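Local coordinates for protein methyltransferase FkbM (Methylobacillus flagellatus KT, PDB 2PY6) that probably acts as a methyltransferase of the FkbM family, with a Rossmann-like catalytic domain, at residues V45-R49 with R112-A116; D342-E347 with I367-H371. All coordinates share one frame; numbering follows the deposited sequence. Where two conformers were deposited one is given.

Interaction 1 of 2, residues V45-R49 with R112-A116; sequences VIARR and RDLVA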
ATOM      1  N   VAL A  45       3.829   0.406 -42.343  1.00 28.58           N
ATOM      2  CA  VAL A  45       2.805   1.410 -42.025  1.00 27.07           C
ATOM      3  C   VAL A  45       3.393   2.825 -42.194  1.00 26.93           C
ATOM      4  O   VAL A  45       2.808   3.674 -42.914  1.00 23.93           O
ATOM      5  CB  VAL A  45       2.215   1.247 -40.609  1.00 25.82           C
ATOM      6  CG1 VAL A  45       1.266   2.398 -40.295  1.00 25.64           C
ATOM      7  CG2 VAL A  45       1.459  -0.061 -40.482  1.00 21.83           C
ATOM      8  N   ILE A  46       4.547   3.069 -41.559  1.00 26.31           N
ATOM      9  CA  ILE A  46       5.212   4.378 -41.629  1.00 29.35           C
ATOM     10  C   ILE A  46       5.484   4.769 -43.097  1.00 31.22           C
ATOM     11  O   ILE A  46       5.242   5.917 -43.468  1.00 31.29           O
ATOM     12  CB  ILE A  46       6.492   4.461 -40.734  1.00 30.22           C
ATOM     13  CG1 ILE A  46       6.112   4.390 -39.254  1.00 31.93           C
ATOM     14  CG2 ILE A  46       7.250   5.771 -40.957  1.00 28.71           C
ATOM     15  CD1 ILE A  46       7.306   4.240 -38.302  1.00 31.20           C
ATOM     16  N   ALA A  47       5.938   3.810 -43.924  1.00 31.12           N
ATOM     17  CA  ALA A  47       6.167   4.040 -45.344  1.00 30.40           C
ATOM     18  C   ALA A  47       4.882   4.412 -46.073  1.00 32.91           C
ATOM     19  O   ALA A  47       4.892   5.230 -46.977  1.00 31.87           O
ATOM     20  CB  ALA A  47       6.749   2.796 -45.995  1.00 33.11           C
ATOM     21  N   ARG A  48       3.785   3.778 -45.686  1.00 31.11           N
ATOM     22  CA  ARG A  48       2.498   3.987 -46.318  1.00 31.13           C
ATOM     23  C   ARG A  48       1.859   5.296 -45.879  1.00 30.71           C
ATOM     24  O   ARG A  48       1.324   6.027 -46.724  1.00 30.72           O
ATOM     25  CB  ARG A  48       1.555   2.852 -45.902  1.00 31.74           C
ATOM     26  CG  ARG A  48       0.433   2.548 -46.830  1.00 33.75           C
ATOM     27  CD  ARG A  48      -0.759   1.908 -46.104  1.00 34.14           C
ATOM     28  NE  ARG A  48      -0.429   0.991 -45.006  1.00 32.17           N
ATOM     29  CZ  ARG A  48      -0.118  -0.304 -45.121  1.00 38.60           C
ATOM     30  NH1 ARG A  48      -0.005  -0.900 -46.299  1.00 39.75           N
ATOM     31  NH2 ARG A  48       0.139  -1.007 -44.017  1.00 48.64           N
ATOM     32  N   ARG A  49       1.902   5.586 -44.564  1.00 29.51           N
ATOM     33  CA  ARG A  49       1.190   6.747 -43.979  1.00 30.55           C
ATOM     34  C   ARG A  49       2.003   7.916 -43.451  1.00 30.69           C
ATOM     35  O   ARG A  49       1.448   9.003 -43.243  1.00 27.25           O
ATOM     36  CB  ARG A  49       0.194   6.272 -42.902  1.00 30.61           C
ATOM     37  CG  ARG A  49      -0.936   5.395 -43.444  1.00 35.43           C
ATOM     38  CD  ARG A  49      -1.833   6.168 -44.475  1.00 48.40           C
ATOM     39  NE  ARG A  49      -2.683   5.274 -45.276  1.00 47.57           N
ATOM     40  CZ  ARG A  49      -2.953   5.418 -46.577  1.00 46.62           C
ATOM     41  NH1 ARG A  49      -2.437   6.416 -47.303  1.00 41.42           N
ATOM     42  NH2 ARG A  49      -3.737   4.521 -47.174  1.00 49.18           N
ATOM     43  N   ARG A 112      -5.564  -0.212 -39.851  1.00 46.33           N
ATOM     44  CA  ARG A 112      -4.439  -0.963 -40.449  1.00 48.53           C
ATOM     45  C   ARG A 112      -2.954  -0.972 -39.996  1.00 48.88           C
ATOM     46  O   ARG A 112      -2.531  -2.080 -39.618  1.00 53.57           O
ATOM     47  CB  ARG A 112      -4.537  -0.896 -42.000  1.00 49.38           C
ATOM     48  CG  ARG A 112      -3.401  -1.608 -42.745  1.00 49.73           C
ATOM     49  CD  ARG A 112      -3.684  -1.680 -44.233  1.00 46.43           C
ATOM     50  NE  ARG A 112      -4.882  -2.481 -44.515  1.00 46.24           N
ATOM     51  CZ  ARG A 112      -4.930  -3.820 -44.532  1.00 42.01           C
ATOM     52  NH1 ARG A 112      -3.857  -4.555 -44.256  1.00 38.18           N
ATOM     53  NH2 ARG A 112      -6.070  -4.448 -44.807  1.00 35.05           N
ATOM     54  N   ASP A 113      -2.120   0.075 -39.892  1.00 47.02           N
ATOM     55  CA  ASP A 113      -2.250   1.564 -39.969  1.00 44.39           C
ATOM     56  C   ASP A 113      -2.165   2.219 -38.553  1.00 43.30           C
ATOM     57  O   ASP A 113      -1.769   3.411 -38.426  1.00 42.62           O
ATOM     58  CB  ASP A 113      -3.312   2.148 -40.892  1.00 47.92           C
ATOM     59  CG  ASP A 113      -2.812   2.271 -42.355  1.00 50.67           C
ATOM     60  OD1 ASP A 113      -1.885   1.510 -42.756  1.00 50.32           O
ATOM     61  OD2 ASP A 113      -3.361   3.127 -43.092  1.00 46.54           O
ATOM     62  N   LEU A 114      -2.545   1.444 -37.527  0.50 41.14           N
ATOM     63  CA  LEU A 114      -2.481   1.863 -36.121  0.50 39.97           C
ATOM     64  C   LEU A 114      -1.323   1.103 -35.477  0.50 37.91           C
ATOM     65  O   LEU A 114      -1.304  -0.138 -35.493  0.50 36.27           O
ATOM     66  CB  LEU A 114      -3.775   1.538 -35.364  0.50 39.17           C
ATOM     67  CG  LEU A 114      -3.810   1.947 -33.876  0.50 39.17           C
ATOM     68  CD1 LEU A 114      -3.748   3.466 -33.709  0.50 37.63           C
ATOM     69  CD2 LEU A 114      -5.042   1.379 -33.191  0.50 37.36           C
ATOM     70  N   VAL A 115      -0.371   1.855 -34.922  1.00 35.18           N
ATOM     71  CA  VAL A 115       0.803   1.292 -34.260  1.00 33.21           C
ATOM     72  C   VAL A 115       0.663   1.495 -32.738  1.00 34.18           C
ATOM     73  O   VAL A 115       0.066   2.478 -32.283  1.00 31.22           O
ATOM     74  CB  VAL A 115       2.055   1.966 -34.791  1.00 32.23           C
ATOM     75  CG1 VAL A 115       3.300   1.411 -34.141  1.00 35.75           C
ATOM     76  CG2 VAL A 115       2.132   1.792 -36.332  1.00 30.83           C
ATOM     77  N   ALA A 116       1.201   0.562 -31.951  1.00 32.89           N
ATOM     78  CA  ALA A 116       1.200   0.706 -30.505  1.00 31.49           C
ATOM     79  C   ALA A 116       2.629   0.944 -29.974  1.00 31.72           C
ATOM     80  O   ALA A 116       3.576   0.239 -30.321  1.00 31.24           O
ATOM     81  CB  ALA A 116       0.563  -0.499 -29.847  1.00 29.51           C
TER
HETATM   82  O   HOH W   1      -3.944   1.948 -45.171  1.00 42.21           O
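D113 sits between R48 and R49 at the C-terminal end of helix 40-49, each of its carboxylate oxygens taken by a different arginine. R48 NE meets D113 OD1 at 2.7 Å on the syn lone pair; the bond is bent, 131° at the hydrogen, and the oxygen is tilted out of the guanidinium plane. R49 NE reaches D113 OD2 at 3.1 Å more nearly straight, with that oxygen in its guanidinium plane, and the two flat groups stand 84° apart. R49 CG also lies 3.3 Å from D113 OD2. Water 1 may link the second pair, though its leg to D113 OD2 is short, 2.5 Å, and that to R49 NH2 long, 3.3 Å. R112 packs its aliphatic part over one face of the R48 guanidinium, its CD 3.9 Å from R48 CZ. The apolar part of the contact is V45: CG1, anti to its backbone N (chi1 174°), comes within 3.6 Å of D113 CA and 4.1 Å of V115 CG2, whereas CG2 turns to D113 N. The whole is a salt-bridge network where the C-terminal end of helix 40-49 packs against the start of strand 114-118, which lies between strands 54-58 and 140-142 of a mostly parallel sheet.

Interaction 2 of 2, residues D342-E347 with I367-H371; sequences DIEGSE and ISAYH
This is a partly buried polar cluster with a histidine at its centre, formed where the loop after strand 338-341 passes the C-terminal end of the neighbouring parallel strand 364-368. D342 and H371 supply the direct link: H371 NE2 donates to D342 OD1 at 2.8 Å, a weak bond because the angle at hydrogen is only 129°, although the oxygen lies in the imidazole plane. S368 OG shares that edge, 2.9 Å from H371 NE2 in a hydrogen bond that either atom could donate. The ring is also flanked on its two faces: I343 O stands over the centre of one, 3.7 Å from H371 CE1, and Y370 CD1 lies toward the rim of the opposite one. E347 reaches in from the first turn of helix 347-352 with its chain extended beyond CG (chi2 -173°), which carries the carboxylate to S368. There E347 OE2 is 2.8 Å from S368 OG, and E347 OE1 is 2.6 Å from S368 O. E347 is held by a well-formed bond from I343 N, which donates to E347 OE2 at 3.0 Å and 164°, using the anti lone pair, so the side chain also ties its own loop together. On the helix 375-386 side, I367 and E347 both touch L379; both also touch M341 of strand 338-341. D342 pairs through its backbone with C233 on one side, while I367 pairs with L406 on the other, placing the cluster across the central strands of the seven-stranded sheet, with helix 347-352 leading away from it.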
ATOM      1  N   ASP A 342      29.311  10.044 -10.421  1.00 28.46           N
ATOM      2  CA  ASP A 342      28.066  10.011 -11.157  1.00 29.15           C
ATOM      3  C   ASP A 342      27.464  11.413 -11.070  1.00 30.65           C
ATOM      4  O   ASP A 342      26.737  11.705 -10.124  1.00 28.39           O
ATOM      5  CB  ASP A 342      27.092   9.012 -10.567  1.00 30.54           C
ATOM      6  CG  ASP A 342      25.797   8.909 -11.367  1.00 33.66           C
ATOM      7  OD1 ASP A 342      25.687   9.431 -12.506  1.00 36.87           O
ATOM      8  OD2 ASP A 342      24.876   8.295 -10.832  1.00 37.41           O
ATOM      9  N   ILE A 343      27.745  12.252 -12.070  1.00 30.10           N
ATOM     10  CA  ILE A 343      27.289  13.656 -12.049  1.00 33.10           C
ATOM     11  C   ILE A 343      26.488  14.082 -13.261  1.00 33.47           C
ATOM     12  O   ILE A 343      26.544  13.444 -14.305  1.00 33.05           O
ATOM     13  CB  ILE A 343      28.508  14.615 -11.783  1.00 33.81           C
ATOM     14  CG1 ILE A 343      29.548  14.558 -12.903  1.00 28.02           C
ATOM     15  CG2 ILE A 343      29.178  14.200 -10.458  1.00 35.48           C
ATOM     16  CD1 ILE A 343      30.588  15.690 -12.876  1.00 30.79           C
ATOM     17  N   GLU A 344      25.705  15.149 -13.110  1.00 38.41           N
ATOM     18  CA  GLU A 344      24.908  15.674 -14.256  1.00 42.21           C
ATOM     19  C   GLU A 344      25.785  16.421 -15.303  1.00 41.85           C
ATOM     20  O   GLU A 344      25.551  16.339 -16.526  1.00 40.72           O
ATOM     21  CB  GLU A 344      23.747  16.579 -13.773  1.00 44.61           C
ATOM     22  N   GLY A 345      26.816  17.096 -14.804  1.00 39.00           N
ATOM     23  CA  GLY A 345      27.738  17.871 -15.620  1.00 36.99           C
ATOM     24  C   GLY A 345      28.772  17.005 -16.311  1.00 34.92           C
ATOM     25  O   GLY A 345      28.667  15.797 -16.300  1.00 35.23           O
ATOM     26  N   SER A 346      29.755  17.642 -16.932  1.00 31.68           N
ATOM     27  CA  SER A 346      30.772  16.950 -17.687  1.00 31.29           C
ATOM     28  C   SER A 346      31.658  16.123 -16.779  1.00 29.55           C
ATOM     29  O   SER A 346      32.302  16.665 -15.880  1.00 28.42           O
ATOM     30  CB  SER A 346      31.636  17.968 -18.438  1.00 30.95           C
ATOM     31  OG  SER A 346      32.759  17.328 -19.019  1.00 33.15           O
ATOM     32  N   GLU A 347      31.654  14.812 -16.980  1.00 31.59           N
ATOM     33  CA  GLU A 347      32.541  13.917 -16.199  1.00 30.93           C
ATOM     34  C   GLU A 347      33.969  14.026 -16.663  1.00 27.21           C
ATOM     35  O   GLU A 347      34.875  13.725 -15.907  1.00 31.91           O
ATOM     36  CB  GLU A 347      32.018  12.475 -16.160  1.00 30.23           C
ATOM     37  CG  GLU A 347      30.805  12.361 -15.200  1.00 33.10           C
ATOM     38  CD  GLU A 347      30.329  10.990 -14.966  1.00 31.98           C
ATOM     39  OE1 GLU A 347      30.824  10.094 -15.652  1.00 30.67           O
ATOM     40  OE2 GLU A 347      29.444  10.809 -14.100  1.00 31.08           O
ATOM     41  N   ILE A 367      33.425   5.069 -12.374  1.00 27.97           N
ATOM     42  CA  ILE A 367      32.988   6.244 -13.156  1.00 28.04           C
ATOM     43  C   ILE A 367      31.753   5.902 -13.980  1.00 28.53           C
ATOM     44  O   ILE A 367      31.821   5.027 -14.859  1.00 30.28           O
ATOM     45  CB  ILE A 367      34.132   6.751 -14.072  1.00 26.76           C
ATOM     46  CG1 ILE A 367      35.468   6.906 -13.317  1.00 30.34           C
ATOM     47  CG2 ILE A 367      33.773   8.099 -14.704  1.00 28.71           C
ATOM     48  CD1 ILE A 367      35.475   7.941 -12.154  1.00 26.39           C
ATOM     49  N   SER A 368      30.621   6.542 -13.688  1.00 27.10           N
ATOM     50  CA  SER A 368      29.380   6.219 -14.394  1.00 30.48           C
ATOM     51  C   SER A 368      29.613   6.571 -15.860  1.00 31.82           C
ATOM     52  O   SER A 368      30.190   7.619 -16.165  1.00 33.57           O
ATOM     53  CB  SER A 368      28.191   6.951 -13.804  1.00 29.03           C
ATOM     54  OG  SER A 368      28.296   8.298 -14.087  1.00 47.93           O
ATOM     55  N   ALA A 369      29.231   5.671 -16.760  1.00 32.46           N
ATOM     56  CA  ALA A 369      29.612   5.779 -18.175  1.00 34.39           C
ATOM     57  C   ALA A 369      28.486   5.859 -19.167  1.00 35.34           C
ATOM     58  O   ALA A 369      28.727   5.694 -20.348  1.00 39.33           O
ATOM     59  CB  ALA A 369      30.461   4.567 -18.510  1.00 36.84           C
ATOM     60  N   TYR A 370      27.280   6.149 -18.701  1.00 34.53           N
ATOM     61  CA  TYR A 370      26.088   6.130 -19.536  1.00 34.71           C
ATOM     62  C   TYR A 370      25.487   7.485 -19.891  1.00 34.17           C
ATOM     63  O   TYR A 370      24.409   7.505 -20.469  1.00 34.12           O
ATOM     64  CB  TYR A 370      25.009   5.311 -18.820  1.00 34.24           C
ATOM     65  CG  TYR A 370      24.426   6.015 -17.599  1.00 35.81           C
ATOM     66  CD1 TYR A 370      25.041   5.932 -16.369  1.00 30.09           C
ATOM     67  CD2 TYR A 370      23.266   6.800 -17.707  1.00 34.21           C
ATOM     68  CE1 TYR A 370      24.502   6.587 -15.244  1.00 37.78           C
ATOM     69  CE2 TYR A 370      22.745   7.468 -16.615  1.00 39.07           C
ATOM     70  CZ  TYR A 370      23.353   7.352 -15.383  1.00 36.37           C
ATOM     71  OH  TYR A 370      22.807   8.015 -14.298  1.00 40.20           O
ATOM     72  N   HIS A 371      26.141   8.601 -19.551  1.00 35.33           N
ATOM     73  CA  HIS A 371      25.543   9.945 -19.759  1.00 35.99           C
ATOM     74  C   HIS A 371      25.633  10.460 -21.189  1.00 37.43           C
ATOM     75  O   HIS A 371      24.752  11.197 -21.641  1.00 38.56           O
ATOM     76  CB  HIS A 371      26.127  10.984 -18.765  1.00 37.76           C
ATOM     77  CG  HIS A 371      25.939  10.599 -17.324  1.00 37.39           C
ATOM     78  ND1 HIS A 371      24.763  10.822 -16.642  1.00 44.15           N
ATOM     79  CD2 HIS A 371      26.746   9.932 -16.466  1.00 48.64           C
ATOM     80  CE1 HIS A 371      24.868  10.338 -15.418  1.00 44.91           C
ATOM     81  NE2 HIS A 371      26.061   9.791 -15.285  1.00 37.15           N
TER

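How the interactions relate
The two contacts belong to different sheets and share no atoms: their centres are 38 Å apart and their nearest atoms about 24 Å. Interaction 1 involves earlier parts of the chain and lies at the periphery, 30 Å from the chain centre against 10 Å for interaction 2. Interaction 2 belongs to the FkbM methyltransferase domain, at the C-terminal ends of parallel strands, where Rossmann-like methyltransferases commonly form their pocket. An unidentified ligand, probably from the crystallisation liquor, approaches the I343 side chain to about 3 Å; such a molecule may mark a pocket. Interaction 1, a partly buried salt-bridge network beside the six-stranded sheet, is far from interaction 2 and touches none of its residues.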